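Local coordinates for protein 1-pyrroline-5-carboxylate dehydrogenase (Thermus thermophilus, PDB 1UZB) that probably oxidises the open-chain aldehyde form of 1-pyrroline-5-carboxylate to glutamate with a nicotinamide cofactor, at residues P409-E417 against E436-G444. Sequence-based numbering, arbitrary orientation.
Sequences PKARIAQEE and EVANDTPYG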
ATOM      1  N   PRO A 409     -42.302  19.739 -22.031  1.00  7.73           N
ATOM      2  CA  PRO A 409     -40.868  19.433 -21.969  1.00  8.56           C
ATOM      3  C   PRO A 409     -39.996  20.152 -22.997  1.00  8.87           C
ATOM      4  O   PRO A 409     -38.842  20.464 -22.721  1.00  9.04           O
ATOM      5  CB  PRO A 409     -40.832  17.917 -22.143  1.00 10.64           C
ATOM      6  CG  PRO A 409     -42.112  17.477 -21.507  1.00 11.33           C
ATOM      7  CD  PRO A 409     -43.101  18.500 -22.031  1.00  8.56           C
ATOM      8  N   LYS A 410     -40.543  20.415 -24.181  1.00  9.25           N
ATOM      9  CA  LYS A 410     -39.774  21.077 -25.228  1.00 10.88           C
ATOM     10  C   LYS A 410     -39.990  22.584 -25.342  1.00  9.92           C
ATOM     11  O   LYS A 410     -39.515  23.216 -26.286  1.00 10.18           O
ATOM     12  CB  LYS A 410     -40.042  20.395 -26.573  1.00 13.64           C
ATOM     13  CG  LYS A 410     -39.579  18.940 -26.609  1.00 17.41           C
ATOM     14  CD  LYS A 410     -39.776  18.314 -27.979  1.00 20.64           C
ATOM     15  CE  LYS A 410     -39.352  16.852 -27.982  1.00 22.92           C
ATOM     16  NZ  LYS A 410     -37.912  16.677 -27.641  1.00 24.17           N
ATOM     17  N   ALA A 411     -40.700  23.164 -24.380  1.00  7.98           N
ATOM     18  CA  ALA A 411     -40.936  24.606 -24.376  1.00  8.66           C
ATOM     19  C   ALA A 411     -39.597  25.308 -24.174  1.00  7.85           C
ATOM     20  O   ALA A 411     -38.683  24.744 -23.570  1.00  8.57           O
ATOM     21  CB  ALA A 411     -41.885  24.978 -23.256  1.00  9.17           C
ATOM     22  N   ARG A 412     -39.472  26.534 -24.667  1.00  7.37           N
ATOM     23  CA  ARG A 412     -38.221  27.258 -24.504  1.00  6.65           C
ATOM     24  C   ARG A 412     -37.821  27.391 -23.032  1.00  6.56           C
ATOM     25  O   ARG A 412     -36.644  27.251 -22.698  1.00  6.69           O
ATOM     26  CB  ARG A 412     -38.316  28.642 -25.149  1.00  6.61           C
ATOM     27  CG  ARG A 412     -38.527  28.599 -26.654  1.00  8.35           C
ATOM     28  CD  ARG A 412     -38.419  29.987 -27.253  1.00  7.85           C
ATOM     29  NE  ARG A 412     -37.092  30.560 -27.040  1.00  9.09           N
ATOM     30  CZ  ARG A 412     -36.782  31.835 -27.257  1.00  9.30           C
ATOM     31  NH1 ARG A 412     -35.549  32.267 -27.032  1.00 10.62           N
ATOM     32  NH2 ARG A 412     -37.707  32.680 -27.696  1.00 11.62           N
ATOM     33  N   ILE A 413     -38.785  27.652 -22.149  1.00  6.71           N
ATOM     34  CA  ILE A 413     -38.447  27.794 -20.736  1.00  7.77           C
ATOM     35  C   ILE A 413     -38.077  26.466 -20.079  1.00  7.48           C
ATOM     36  O   ILE A 413     -37.639  26.443 -18.929  1.00  7.70           O
ATOM     37  CB  ILE A 413     -39.580  28.462 -19.913  1.00  6.55           C
ATOM     38  CG1 ILE A 413     -40.872  27.653 -20.001  1.00  7.63           C
ATOM     39  CG2 ILE A 413     -39.780  29.894 -20.390  1.00  7.41           C
ATOM     40  CD1 ILE A 413     -41.904  28.058 -18.962  1.00  9.64           C
ATOM     41  N   ALA A 414     -38.247  25.363 -20.803  1.00  7.10           N
ATOM     42  CA  ALA A 414     -37.892  24.047 -20.274  1.00  7.09           C
ATOM     43  C   ALA A 414     -36.622  23.521 -20.946  1.00  6.37           C
ATOM     44  O   ALA A 414     -36.154  22.423 -20.639  1.00  8.01           O
ATOM     45  CB  ALA A 414     -39.036  23.061 -20.491  1.00  7.18           C
ATOM     46  N   GLN A 415     -36.052  24.317 -21.845  1.00  7.07           N
ATOM     47  CA  GLN A 415     -34.854  23.920 -22.579  1.00  7.99           C
ATOM     48  C   GLN A 415     -33.699  24.911 -22.497  1.00  6.98           C
ATOM     49  O   GLN A 415     -32.532  24.514 -22.521  1.00  9.38           O
ATOM     50  CB  GLN A 415     -35.199  23.727 -24.058  1.00  8.04           C
ATOM     51  CG  GLN A 415     -36.121  22.566 -24.351  1.00  8.30           C
ATOM     52  CD  GLN A 415     -35.428  21.229 -24.185  1.00  7.10           C
ATOM     53  OE1 GLN A 415     -34.307  21.038 -24.652  1.00  9.12           O
ATOM     54  NE2 GLN A 415     -36.098  20.291 -23.530  1.00  7.62           N
ATOM     55  N   GLU A 416     -34.021  26.197 -22.410  1.00  7.32           N
ATOM     56  CA  GLU A 416     -32.995  27.237 -22.382  1.00  6.87           C
ATOM     57  C   GLU A 416     -32.662  27.736 -20.982  1.00  6.19           C
ATOM     58  O   GLU A 416     -33.545  27.893 -20.144  1.00  7.11           O
ATOM     59  CB  GLU A 416     -33.442  28.404 -23.275  1.00  8.20           C
ATOM     60  CG  GLU A 416     -33.863  27.940 -24.670  1.00  9.00           C
ATOM     61  CD  GLU A 416     -34.350  29.056 -25.579  1.00  9.22           C
ATOM     62  OE1 GLU A 416     -34.898  28.735 -26.654  1.00  9.80           O
ATOM     63  OE2 GLU A 416     -34.187  30.243 -25.239  1.00  8.90           O
ATOM     64  N   GLU A 417     -31.377  27.985 -20.740  1.00  6.25           N
ATOM     65  CA  GLU A 417     -30.908  28.455 -19.439  1.00  7.09           C
ATOM     66  C   GLU A 417     -31.275  29.919 -19.215  1.00  6.29           C
ATOM     67  O   GLU A 417     -30.736  30.817 -19.865  1.00  8.90           O
ATOM     68  CB  GLU A 417     -29.394  28.273 -19.330  1.00  7.33           C
ATOM     69  CG  GLU A 417     -28.854  28.536 -17.934  1.00  7.13           C
ATOM     70  CD  GLU A 417     -27.359  28.310 -17.828  1.00  8.11           C
ATOM     71  OE1 GLU A 417     -26.923  27.633 -16.871  1.00  7.65           O
ATOM     72  OE2 GLU A 417     -26.616  28.816 -18.696  1.00 10.82           O
ATOM     73  N   GLU A 436     -36.749  10.287 -18.876  1.00  7.01           N
ATOM     74  CA  GLU A 436     -36.728  10.656 -20.287  1.00  8.17           C
ATOM     75  C   GLU A 436     -36.745  12.175 -20.432  1.00  6.55           C
ATOM     76  O   GLU A 436     -35.947  12.745 -21.180  1.00  6.60           O
ATOM     77  CB  GLU A 436     -37.933  10.048 -21.012  1.00 11.30           C
ATOM     78  CG  GLU A 436     -37.831   8.547 -21.229  1.00 18.47           C
ATOM     79  CD  GLU A 436     -39.097   7.951 -21.815  1.00 21.33           C
ATOM     80  OE1 GLU A 436     -39.080   6.750 -22.159  1.00 24.58           O
ATOM     81  OE2 GLU A 436     -40.109   8.679 -21.925  1.00 23.98           O
ATOM     82  N   VAL A 437     -37.651  12.824 -19.708  1.00  5.44           N
ATOM     83  CA  VAL A 437     -37.762  14.277 -19.753  1.00  5.76           C
ATOM     84  C   VAL A 437     -36.504  14.924 -19.174  1.00  5.21           C
ATOM     85  O   VAL A 437     -36.002  15.913 -19.705  1.00  6.11           O
ATOM     86  CB  VAL A 437     -39.009  14.760 -18.973  1.00  6.43           C
ATOM     87  CG1 VAL A 437     -38.996  16.274 -18.824  1.00  7.58           C
ATOM     88  CG2 VAL A 437     -40.270  14.323 -19.704  1.00  8.00           C
ATOM     89  N   ALA A 438     -35.984  14.347 -18.095  1.00  5.53           N
ATOM     90  CA  ALA A 438     -34.786  14.883 -17.463  1.00  5.19           C
ATOM     91  C   ALA A 438     -33.612  14.900 -18.437  1.00  5.30           C
ATOM     92  O   ALA A 438     -32.877  15.886 -18.519  1.00  5.82           O
ATOM     93  CB  ALA A 438     -34.435  14.059 -16.232  1.00  6.30           C
ATOM     94  N   ASN A 439     -33.446  13.814 -19.186  1.00  5.37           N
ATOM     95  CA  ASN A 439     -32.346  13.704 -20.138  1.00  6.27           C
ATOM     96  C   ASN A 439     -32.535  14.461 -21.441  1.00  6.55           C
ATOM     97  O   ASN A 439     -31.558  14.760 -22.130  1.00  7.56           O
ATOM     98  CB  ASN A 439     -32.072  12.235 -20.473  1.00  6.31           C
ATOM     99  CG  ASN A 439     -31.416  11.493 -19.333  1.00  7.15           C
ATOM    100  OD1 ASN A 439     -30.526  12.024 -18.668  1.00  8.75           O
ATOM    101  ND2 ASN A 439     -31.837  10.257 -19.108  1.00  7.48           N
ATOM    102  N   ASP A 440     -33.781  14.782 -21.778  1.00  6.99           N
ATOM    103  CA  ASP A 440     -34.053  15.455 -23.036  1.00  8.77           C
ATOM    104  C   ASP A 440     -33.845  16.964 -23.079  1.00  7.96           C
ATOM    105  O   ASP A 440     -34.797  17.735 -23.207  1.00  8.35           O
ATOM    106  CB  ASP A 440     -35.463  15.102 -23.525  1.00 11.32           C
ATOM    107  CG  ASP A 440     -35.724  15.575 -24.948  1.00 15.41           C
ATOM    108  OD1 ASP A 440     -34.755  15.686 -25.730  1.00 17.39           O
ATOM    109  OD2 ASP A 440     -36.899  15.821 -25.290  1.00 19.11           O
ATOM    110  N   THR A 441     -32.585  17.369 -22.948  1.00  6.79           N
ATOM    111  CA  THR A 441     -32.175  18.769 -23.063  1.00  7.77           C
ATOM    112  C   THR A 441     -30.765  18.677 -23.631  1.00  7.25           C
ATOM    113  O   THR A 441     -30.164  17.604 -23.640  1.00  7.62           O
ATOM    114  CB  THR A 441     -32.097  19.548 -21.712  1.00  8.43           C
ATOM    115  OG1 THR A 441     -30.873  19.234 -21.035  1.00  8.36           O
ATOM    116  CG2 THR A 441     -33.283  19.229 -20.830  1.00  9.99           C
ATOM    117  N   PRO A 442     -30.221  19.793 -24.129  1.00  7.88           N
ATOM    118  CA  PRO A 442     -28.864  19.754 -24.688  1.00  7.87           C
ATOM    119  C   PRO A 442     -27.779  19.735 -23.612  1.00  6.54           C
ATOM    120  O   PRO A 442     -26.597  19.567 -23.919  1.00  7.11           O
ATOM    121  CB  PRO A 442     -28.790  21.041 -25.513  1.00  8.76           C
ATOM    122  CG  PRO A 442     -30.233  21.385 -25.791  1.00 11.13           C
ATOM    123  CD  PRO A 442     -30.901  21.045 -24.491  1.00  9.44           C
ATOM    124  N   TYR A 443     -28.189  19.895 -22.357  1.00  6.21           N
ATOM    125  CA  TYR A 443     -27.260  19.961 -21.232  1.00  5.77           C
ATOM    126  C   TYR A 443     -27.131  18.686 -20.406  1.00  4.67           C
ATOM    127  O   TYR A 443     -27.795  17.691 -20.668  1.00  6.90           O
ATOM    128  CB  TYR A 443     -27.674  21.099 -20.302  1.00  6.83           C
ATOM    129  CG  TYR A 443     -27.602  22.477 -20.921  1.00  5.67           C
ATOM    130  CD1 TYR A 443     -28.755  23.139 -21.356  1.00  6.08           C
ATOM    131  CD2 TYR A 443     -26.383  23.147 -21.016  1.00  6.99           C
ATOM    132  CE1 TYR A 443     -28.690  24.440 -21.862  1.00  8.50           C
ATOM    133  CE2 TYR A 443     -26.308  24.441 -21.517  1.00  8.19           C
ATOM    134  CZ  TYR A 443     -27.461  25.082 -21.936  1.00  7.38           C
ATOM    135  OH  TYR A 443     -27.373  26.377 -22.399  1.00  9.04           O
ATOM    136  N   GLY A 444     -26.270  18.738 -19.393  1.00  5.31           N
ATOM    137  CA  GLY A 444     -26.069  17.588 -18.527  1.00  4.79           C
ATOM    138  C   GLY A 444     -25.146  17.912 -17.364  1.00  3.78           C
ATOM    139  O   GLY A 444     -24.161  17.208 -17.125  1.00  4.18           O
TER
HETATM  140  O   HOH W   1     -33.702  18.642 -26.145  1.00 16.93           O
HETATM  141  O   HOH W   2     -25.535  27.948 -20.988  1.00 12.54           O
HETATM  142  O   HOH W   3     -29.493  27.844 -23.037  1.00 12.90           O
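Q415 reaches D440 with its side-chain amide. Beyond CB, CG stands beside the backbone N, anti to the carbonyl carbon (chi1 -67°); the chain bends about CB-CG (chi2 -72°), bringing CD to 3.7 Å from O of D440. NE2 gives one proton to that oxygen at 2.9 Å, almost straight at 175° and in both the amide and carbonyl planes. Its other proton goes to O of P409, which fixes the rotation of the amide. OE1 lies 3.4 Å from CD of P442, near CA of T441; a water lies in hydrogen-bonding reach of both OE1 and OD1 of D440. With an alanine here, the carbonyl oxygens of P409 and D440 would probably lose their shared amide donor, and a gap would open beside T441 and P442.

The contact joins the loop between strands 402-405 and 422-428 to the end of helix 431-439, on the seven-stranded sheet of the aldehyde dehydrogenase fold. D440 leaves the helix in an inverse gamma turn, and T441 follows with an ST turn.

K410 forms a salt bridge with D440, NZ to the syn lone pair of OD2 at 2.7 Å. P409 packs CG on CG2 of V437, and both residues rest on I426. The Y443 ring turns its edge to O of Q415. Two waters link OH of Y443 to N and OE2 of E417, whose carboxylate has its main polar partner in G291.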